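Local coordinates for putative GH105 family protein (Salmonella enterica subsp. enterica serovar Paratyphi A, PDB 3QWT), which is of unknown function but probably acts as a glycoside hydrolase of family GH105, built as an alpha/alpha toroid, at residues E66-V71 against M362-A367; G72-Y77 against A369-T374; D243-L248 against R258-V263. One frame throughout, in Å; residues are numbered along the deposited sequence.

Contacts 1 and 2 are successive levels of one interface, where helix 67-83 runs beside helix 363-377 and so joins an early helix of the chain to its last one; their centres lie about 10 Å apart, and Ala367 CB of contact 1 touches Gly72 CA of contact 2 at 3.2 Å. Contact 3 is a local hairpin between helices 231-248 and 255-272, with its centre about 20 Å from that of contact 2. Even so the two meet through Tyr74 OH and Asp243 OD2, a probable hydrogen bond of 2.5 Å. A glycerol, probably from the crystallisation liquor, lies about 3 Å from the Trp67 side chain in contact 1 and may mark a pocket.

Contact 1: residues E66-V71 against M362-A367; sequences EWTHGV and MPYGQA
Trp67 and Tyr364 meet in an offset stack, the indole's six-membered ring and the phenol ring having centroids 4.6 Å apart and planes inclined by 20°. The indole rim does the touching: Trp67 CH2 lies over one face of the phenol, displaced toward its rim, and comes within 3.2 Å of Tyr364 CD2. Met362 CB lies over the opposite phenol face, again toward the rim, while Thr68 CG2 closes on the ring's edge, 3.4 Å from Tyr364 CD2. That same methyl sits over the centre of the indole face, so one methyl meets both rings, the indole by its face and the phenol at its edge.

Along the backbones, Thr68 O faces Pro363 CB at 3.6 Å, and Val71 CG1 rests on Tyr364 CB at 3.8 Å. Ala367 CB then approaches Val71 O at 3.4 Å. Further out, Thr68 OG1 is bonded to Thr59 O and Tyr364 OH to Ser342 O, which anchors the polar ends of this apolar seam. At the helix start, His69 ND1 accepts from Glu66 N, which lies 32° out of the imidazole plane.

Here two helices begin side by side, 67-83 and 363-377, and the local axes of their first turns approach to 7.8 Å at 14°. Helix 170-184 flanks them through Met173, which touches Trp67 and Val71, and helix 231-248 through Trp236 on Val71 and Arg232 on Tyr364.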
# COMPACT_ATOMS: atom_id res chain seq x y z
N GLU A 66 2.91 -34.33 29.27
CA GLU A 66 4.05 -34.40 28.36
C GLU A 66 3.65 -34.42 26.88
O GLU A 66 2.49 -34.21 26.54
CB GLU A 66 4.98 -35.56 28.67
CG GLU A 66 6.38 -35.31 28.12
CD GLU A 66 7.15 -36.56 27.95
OE1 GLU A 66 8.39 -36.53 28.12
OE2 GLU A 66 6.52 -37.59 27.65
N TRP A 67 4.62 -34.67 26.02
CA TRP A 67 4.37 -34.55 24.58
C TRP A 67 3.19 -35.41 24.17
O TRP A 67 2.47 -35.08 23.23
CB TRP A 67 5.62 -34.91 23.76
CG TRP A 67 6.00 -36.37 23.83
CD1 TRP A 67 6.80 -36.97 24.75
CD2 TRP A 67 5.58 -37.40 22.93
NE1 TRP A 67 6.92 -38.31 24.49
CE2 TRP A 67 6.17 -38.60 23.37
CE3 TRP A 67 4.76 -37.43 21.80
CZ2 TRP A 67 5.98 -39.82 22.73
CZ3 TRP A 67 4.57 -38.64 21.15
CH2 TRP A 67 5.17 -39.82 21.62
N THR A 68 2.97 -36.48 24.90
CA THR A 68 1.96 -37.46 24.50
C THR A 68 0.59 -36.82 24.60
O THR A 68 -0.21 -36.89 23.68
CB THR A 68 2.02 -38.74 25.37
OG1 THR A 68 1.74 -38.40 26.74
CG2 THR A 68 3.41 -39.38 25.27
N HIS A 69 0.34 -36.17 25.73
CA HIS A 69 -0.87 -35.38 25.91
C HIS A 69 -0.95 -34.29 24.86
O HIS A 69 -2.04 -33.94 24.40
CB HIS A 69 -0.88 -34.77 27.32
CG HIS A 69 -0.54 -35.75 28.39
ND1 HIS A 69 0.76 -36.05 28.74
CD2 HIS A 69 -1.33 -36.57 29.13
CE1 HIS A 69 0.76 -36.97 29.68
NE2 HIS A 69 -0.49 -37.30 29.94
N GLY A 70 0.20 -33.76 24.46
CA GLY A 70 0.25 -32.73 23.43
C GLY A 70 -0.37 -33.26 22.15
O GLY A 70 -1.25 -32.63 21.56
N VAL A 71 0.08 -34.44 21.74
CA VAL A 71 -0.46 -35.07 20.55
C VAL A 71 -1.92 -35.43 20.77
O VAL A 71 -2.77 -35.18 19.91
CB VAL A 71 0.34 -36.32 20.14
CG1 VAL A 71 -0.34 -37.01 18.98
CG2 VAL A 71 1.76 -35.92 19.74
N MSE A 362 -1.29 -45.58 24.26
CA MSE A 362 -0.78 -44.27 24.64
C MSE A 362 -1.67 -43.15 24.13
O MSE A 362 -2.38 -43.32 23.14
CB MSE A 362 0.66 -44.08 24.13
CG MSE A 362 1.63 -45.12 24.68
SE MSE A 362 2.02 -44.74 26.56
CE MSE A 362 3.42 -43.41 26.26
N PRO A 363 -1.65 -42.01 24.82
CA PRO A 363 -2.39 -40.83 24.35
C PRO A 363 -2.16 -40.58 22.85
O PRO A 363 -3.11 -40.37 22.11
CB PRO A 363 -1.82 -39.70 25.19
CG PRO A 363 -1.44 -40.36 26.48
CD PRO A 363 -0.96 -41.76 26.10
N TYR A 364 -0.91 -40.61 22.41
CA TYR A 364 -0.61 -40.35 21.00
C TYR A 364 -1.10 -41.47 20.08
O TYR A 364 -1.46 -41.22 18.92
CB TYR A 364 0.87 -40.09 20.80
CG TYR A 364 1.76 -41.21 21.28
CD1 TYR A 364 2.03 -42.31 20.48
CD2 TYR A 364 2.36 -41.15 22.53
CE1 TYR A 364 2.87 -43.33 20.92
CE2 TYR A 364 3.19 -42.16 22.98
CZ TYR A 364 3.44 -43.25 22.17
OH TYR A 364 4.27 -44.26 22.62
N GLY A 365 -1.11 -42.70 20.58
CA GLY A 365 -1.67 -43.81 19.82
C GLY A 365 -3.12 -43.55 19.48
O GLY A 365 -3.51 -43.56 18.32
N GLN A 366 -3.93 -43.31 20.51
CA GLN A 366 -5.34 -42.97 20.33
C GLN A 366 -5.51 -41.69 19.51
O GLN A 366 -6.39 -41.59 18.64
CB GLN A 366 -6.01 -42.77 21.69
CG GLN A 366 -5.78 -43.91 22.69
CD GLN A 366 -6.22 -45.24 22.14
OE1 GLN A 366 -5.40 -46.15 21.95
NE2 GLN A 366 -7.52 -45.38 21.88
N ALA A 367 -4.69 -40.69 19.79
CA ALA A 367 -4.89 -39.40 19.16
C ALA A 367 -4.62 -39.51 17.67
O ALA A 367 -5.40 -39.04 16.85
CB ALA A 367 -4.02 -38.32 19.81

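Contact 2: residues G72-Y77 against A369-T374; sequences GLYGMY and AMLCLT
Met370 reaches across to Gly75, laying its CG 3.8 Å from Gly75 C, and its selenium carries on to Met76 CG at 4.0 Å. Both methionines are selenomethionines. The side chain of Met370 leaves the backbone with CG between N and the carbonyl carbon (chi1 62°) and bends at chi3, whereas that of Met76 is extended beyond CG and crosses it obliquely. Gly75, having no side chain, offers bare backbone to this approach: a CB there would point at the other helix and sit tightly against Met370 CG. On the next residue, Leu371 brings CG to 3.9 Å from Gly75 CA, so one glycine is met by two consecutive side chains.

The consequence is close packing of backbones. Gly75 and Leu371 have CA atoms 4.8 Å apart, and the local axes of the two helices approach to 8.2 Å at a crossing angle of 23°. Such nearly parallel neighbours, almost three hundred residues apart in sequence, fit the alpha/alpha toroid of this protein, in which helices close into a ring. Leu371 CD2 also comes loosely to Tyr74 CD2, at 4.5 Å, the polar end of Tyr74 having Asp243 as its partner.

One turn along, Thr374 OG1 donates to Met370 O at 2.7 Å, while Thr374 N reaches that oxygen from the opposite face of its carbonyl plane. Around the methionines, helix 23-37 supplies Val33, Thr34 and Leu37 against Met370, and Leu37 also touches Met76; Met88 and Ile91 of helix 86-102 lie on Met76 as well.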
# COMPACT_ATOMS: atom_id res chain seq x y z
N GLY A 72 -2.22 -35.99 21.94
CA GLY A 72 -3.60 -36.30 22.28
C GLY A 72 -4.55 -35.12 22.09
O GLY A 72 -5.58 -35.23 21.41
N LEU A 73 -4.22 -33.98 22.68
CA LEU A 73 -5.09 -32.81 22.58
C LEU A 73 -5.28 -32.37 21.11
O LEU A 73 -6.35 -31.90 20.73
CB LEU A 73 -4.55 -31.64 23.43
CG LEU A 73 -4.47 -31.86 24.95
CD1 LEU A 73 -3.39 -30.99 25.59
CD2 LEU A 73 -5.82 -31.62 25.65
N TYR A 74 -4.25 -32.53 20.30
CA TYR A 74 -4.32 -32.05 18.92
C TYR A 74 -5.28 -32.91 18.10
O TYR A 74 -6.13 -32.41 17.36
CB TYR A 74 -2.93 -32.04 18.31
CG TYR A 74 -2.79 -31.32 17.00
CD1 TYR A 74 -3.32 -30.05 16.83
CD2 TYR A 74 -2.09 -31.89 15.94
CE1 TYR A 74 -3.18 -29.38 15.63
CE2 TYR A 74 -1.94 -31.23 14.75
CZ TYR A 74 -2.49 -29.97 14.59
OH TYR A 74 -2.34 -29.30 13.40
N GLY A 75 -5.17 -34.23 18.26
CA GLY A 75 -6.08 -35.15 17.61
C GLY A 75 -7.52 -34.84 17.99
O GLY A 75 -8.39 -34.75 17.13
N MSE A 76 -7.77 -34.67 19.28
CA MSE A 76 -9.09 -34.25 19.76
C MSE A 76 -9.50 -32.93 19.12
O MSE A 76 -10.65 -32.78 18.67
CB MSE A 76 -9.08 -34.09 21.28
CG MSE A 76 -9.00 -35.40 22.04
SE MSE A 76 -9.10 -35.11 23.98
CE MSE A 76 -8.78 -36.94 24.56
N TYR A 77 -8.58 -31.96 19.09
CA TYR A 77 -8.93 -30.65 18.57
C TYR A 77 -9.42 -30.79 17.14
O TYR A 77 -10.46 -30.25 16.78
CB TYR A 77 -7.77 -29.64 18.64
CG TYR A 77 -8.22 -28.32 18.08
CD1 TYR A 77 -9.09 -27.51 18.80
CD2 TYR A 77 -7.84 -27.91 16.80
CE1 TYR A 77 -9.55 -26.31 18.28
CE2 TYR A 77 -8.31 -26.70 16.27
CZ TYR A 77 -9.16 -25.91 17.02
OH TYR A 77 -9.64 -24.72 16.53
N ALA A 369 -4.81 -42.12 15.78
CA ALA A 369 -5.96 -42.78 15.17
C ALA A 369 -7.04 -41.75 14.84
O ALA A 369 -7.62 -41.77 13.76
CB ALA A 369 -6.50 -43.88 16.06
N MSE A 370 -7.31 -40.83 15.76
CA MSE A 370 -8.41 -39.91 15.49
C MSE A 370 -8.00 -38.83 14.51
O MSE A 370 -8.83 -38.34 13.75
CB MSE A 370 -9.09 -39.37 16.76
CG MSE A 370 -8.26 -38.56 17.73
SE MSE A 370 -9.19 -38.42 19.48
CE MSE A 370 -8.22 -39.82 20.40
N LEU A 371 -6.72 -38.48 14.50
CA LEU A 371 -6.22 -37.56 13.50
C LEU A 371 -6.54 -38.10 12.12
O LEU A 371 -7.25 -37.45 11.34
CB LEU A 371 -4.70 -37.37 13.64
CG LEU A 371 -4.13 -36.16 14.38
CD1 LEU A 371 -2.62 -36.20 14.27
CD2 LEU A 371 -4.68 -34.83 13.82
N CYS A 372 -6.04 -39.30 11.82
CA CYS A 372 -6.20 -39.86 10.48
C CYS A 372 -7.66 -40.16 10.20
O CYS A 372 -8.12 -40.01 9.07
CB CYS A 372 -5.33 -41.11 10.28
SG CYS A 372 -5.78 -42.59 11.26
N LEU A 373 -8.39 -40.58 11.22
CA LEU A 373 -9.79 -40.93 11.01
C LEU A 373 -10.62 -39.68 10.76
O LEU A 373 -11.60 -39.71 10.00
CB LEU A 373 -10.35 -41.79 12.16
CG LEU A 373 -9.81 -43.22 12.29
CD1 LEU A 373 -10.37 -43.91 13.53
CD2 LEU A 373 -10.12 -44.03 11.05
N THR A 374 -10.22 -38.56 11.35
CA THR A 374 -10.93 -37.29 11.13
C THR A 374 -10.71 -36.75 9.73
O THR A 374 -11.63 -36.25 9.08
CB THR A 374 -10.54 -36.23 12.14
OG1 THR A 374 -10.90 -36.67 13.46
CG2 THR A 374 -11.27 -34.93 11.84

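Contact 3: residues D243-L248 against R258-V263; sequences DFLELL and RYLVQV
Leu245 and Leu260 face each other across two antiparallel helices: both CB atoms point toward the facing helix, and chi1 sets each CG beside its backbone N, anti to the carbonyl carbon (-77° for Leu245). Phe244 takes the other course, its CG anti to the backbone N (chi1 -172°), and its ring comes to the flank of the same Leu260.

Leu260 has three partners across the contact that meet its CD1. This methyl stands 3.6 Å from Leu245 CD2, the two leucines running alongside with opposite headings, and Leu245 CD2 also closes on Leu260 CB at 3.7 Å. The same CD1 lies at the edge of the Phe244 ring, near its plane, 3.8 Å from Phe244 CD2. Leu248 CD1 approaches it more loosely, at 4.3 Å, while sitting over one face of the Phe244 ring, offset toward the rim. The other branch of Leu245 turns to Val261, with CD1 3.9 Å from Val261 CG2, and these side chains are set roughly perpendicular. The contact is wholly apolar.

The meeting is made by side chains, with the local axes 10.8 Å apart and the nearest CA atoms, those of Leu245 and Leu260, at 7.7 Å. The two segments, at an angle of 164°, form a helical hairpin closed by a short connection, consistent with the six-hairpin clan of this family. Helix 188-205 packs on the hairpin through Phe198, which meets Phe244 and Leu260, and helix 170-184 adds Ala179 against Phe244. Beyond helix 255-272 lies a second subunit, whose Glu193 forms a salt bridge with Arg258.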
# COMPACT_ATOMS: atom_id res chain seq x y z
N ASP A 243 0.51 -29.66 7.78
CA ASP A 243 -0.08 -28.69 8.70
C ASP A 243 0.68 -27.38 8.68
O ASP A 243 0.09 -26.30 8.73
CB ASP A 243 -0.18 -29.27 10.11
CG ASP A 243 -1.32 -30.26 10.25
OD1 ASP A 243 -1.91 -30.67 9.22
OD2 ASP A 243 -1.63 -30.64 11.38
N PHE A 244 2.00 -27.48 8.57
CA PHE A 244 2.85 -26.31 8.50
C PHE A 244 2.55 -25.53 7.20
O PHE A 244 2.37 -24.31 7.22
CB PHE A 244 4.31 -26.74 8.59
CG PHE A 244 5.28 -25.60 8.71
CD1 PHE A 244 5.11 -24.63 9.67
CD2 PHE A 244 6.36 -25.51 7.86
CE1 PHE A 244 6.00 -23.59 9.77
CE2 PHE A 244 7.25 -24.48 7.95
CZ PHE A 244 7.07 -23.52 8.92
N LEU A 245 2.45 -26.26 6.09
CA LEU A 245 2.17 -25.62 4.81
C LEU A 245 0.85 -24.87 4.84
O LEU A 245 0.70 -23.78 4.26
CB LEU A 245 2.13 -26.65 3.70
CG LEU A 245 3.48 -27.17 3.23
CD1 LEU A 245 3.25 -28.19 2.13
CD2 LEU A 245 4.34 -26.02 2.74
N GLU A 246 -0.12 -25.47 5.50
CA GLU A 246 -1.44 -24.88 5.55
C GLU A 246 -1.39 -23.61 6.40
O GLU A 246 -1.99 -22.60 6.03
CB GLU A 246 -2.43 -25.89 6.13
CG GLU A 246 -3.83 -25.35 6.35
CD GLU A 246 -4.77 -26.44 6.87
OE1 GLU A 246 -5.60 -26.92 6.08
OE2 GLU A 246 -4.65 -26.82 8.05
N LEU A 247 -0.67 -23.68 7.52
CA LEU A 247 -0.34 -22.50 8.29
C LEU A 247 0.32 -21.41 7.44
O LEU A 247 -0.08 -20.25 7.51
CB LEU A 247 0.57 -22.83 9.47
CG LEU A 247 -0.13 -22.93 10.82
CD1 LEU A 247 0.83 -23.38 11.90
CD2 LEU A 247 -0.79 -21.61 11.19
N LEU A 248 1.31 -21.77 6.64
CA LEU A 248 2.10 -20.77 5.94
C LEU A 248 1.30 -20.08 4.84
O LEU A 248 1.50 -18.90 4.56
CB LEU A 248 3.39 -21.36 5.35
CG LEU A 248 4.53 -21.65 6.33
CD1 LEU A 248 5.69 -22.37 5.64
CD2 LEU A 248 5.00 -20.41 7.00
N ARG A 258 7.41 -24.86 -2.39
CA ARG A 258 7.81 -25.92 -3.32
C ARG A 258 8.82 -26.83 -2.68
O ARG A 258 8.81 -28.04 -2.90
CB ARG A 258 8.40 -25.36 -4.62
CG ARG A 258 7.38 -24.88 -5.64
CD ARG A 258 8.07 -24.36 -6.91
NE ARG A 258 8.83 -25.40 -7.60
CZ ARG A 258 9.83 -25.17 -8.45
NH1 ARG A 258 10.22 -23.93 -8.69
NH2 ARG A 258 10.45 -26.19 -9.04
N TYR A 259 9.72 -26.26 -1.87
CA TYR A 259 10.76 -27.10 -1.29
C TYR A 259 10.16 -28.06 -0.27
O TYR A 259 10.58 -29.22 -0.18
CB TYR A 259 11.90 -26.27 -0.68
CG TYR A 259 13.00 -27.13 -0.10
CD1 TYR A 259 13.88 -27.82 -0.92
CD2 TYR A 259 13.14 -27.28 1.27
CE1 TYR A 259 14.88 -28.60 -0.40
CE2 TYR A 259 14.14 -28.06 1.81
CZ TYR A 259 15.01 -28.72 0.97
OH TYR A 259 16.01 -29.51 1.49
N LEU A 260 9.16 -27.61 0.46
CA LEU A 260 8.52 -28.48 1.46
C LEU A 260 7.65 -29.55 0.81
O LEU A 260 7.62 -30.69 1.26
CB LEU A 260 7.69 -27.67 2.46
CG LEU A 260 8.50 -26.73 3.36
CD1 LEU A 260 7.59 -25.99 4.34
CD2 LEU A 260 9.59 -27.52 4.09
N VAL A 261 6.92 -29.16 -0.23
CA VAL A 261 6.15 -30.11 -0.99
C VAL A 261 7.07 -31.20 -1.53
O VAL A 261 6.71 -32.37 -1.55
CB VAL A 261 5.41 -29.42 -2.15
CG1 VAL A 261 4.83 -30.45 -3.14
CG2 VAL A 261 4.32 -28.49 -1.59
N GLN A 262 8.28 -30.82 -1.95
CA GLN A 262 9.25 -31.77 -2.48
C GLN A 262 9.72 -32.77 -1.43
O GLN A 262 9.79 -33.97 -1.70
CB GLN A 262 10.47 -31.04 -3.04
CG GLN A 262 11.54 -31.98 -3.60
CD GLN A 262 12.57 -32.41 -2.55
OE1 GLN A 262 13.24 -33.42 -2.71
NE2 GLN A 262 12.72 -31.62 -1.49
N VAL A 263 10.03 -32.28 -0.24
CA VAL A 263 10.43 -33.15 0.87
C VAL A 263 9.31 -34.13 1.23
O VAL A 263 9.55 -35.33 1.43
CB VAL A 263 10.80 -32.34 2.10
CG1 VAL A 263 10.94 -33.26 3.36
CG2 VAL A 263 12.06 -31.51 1.82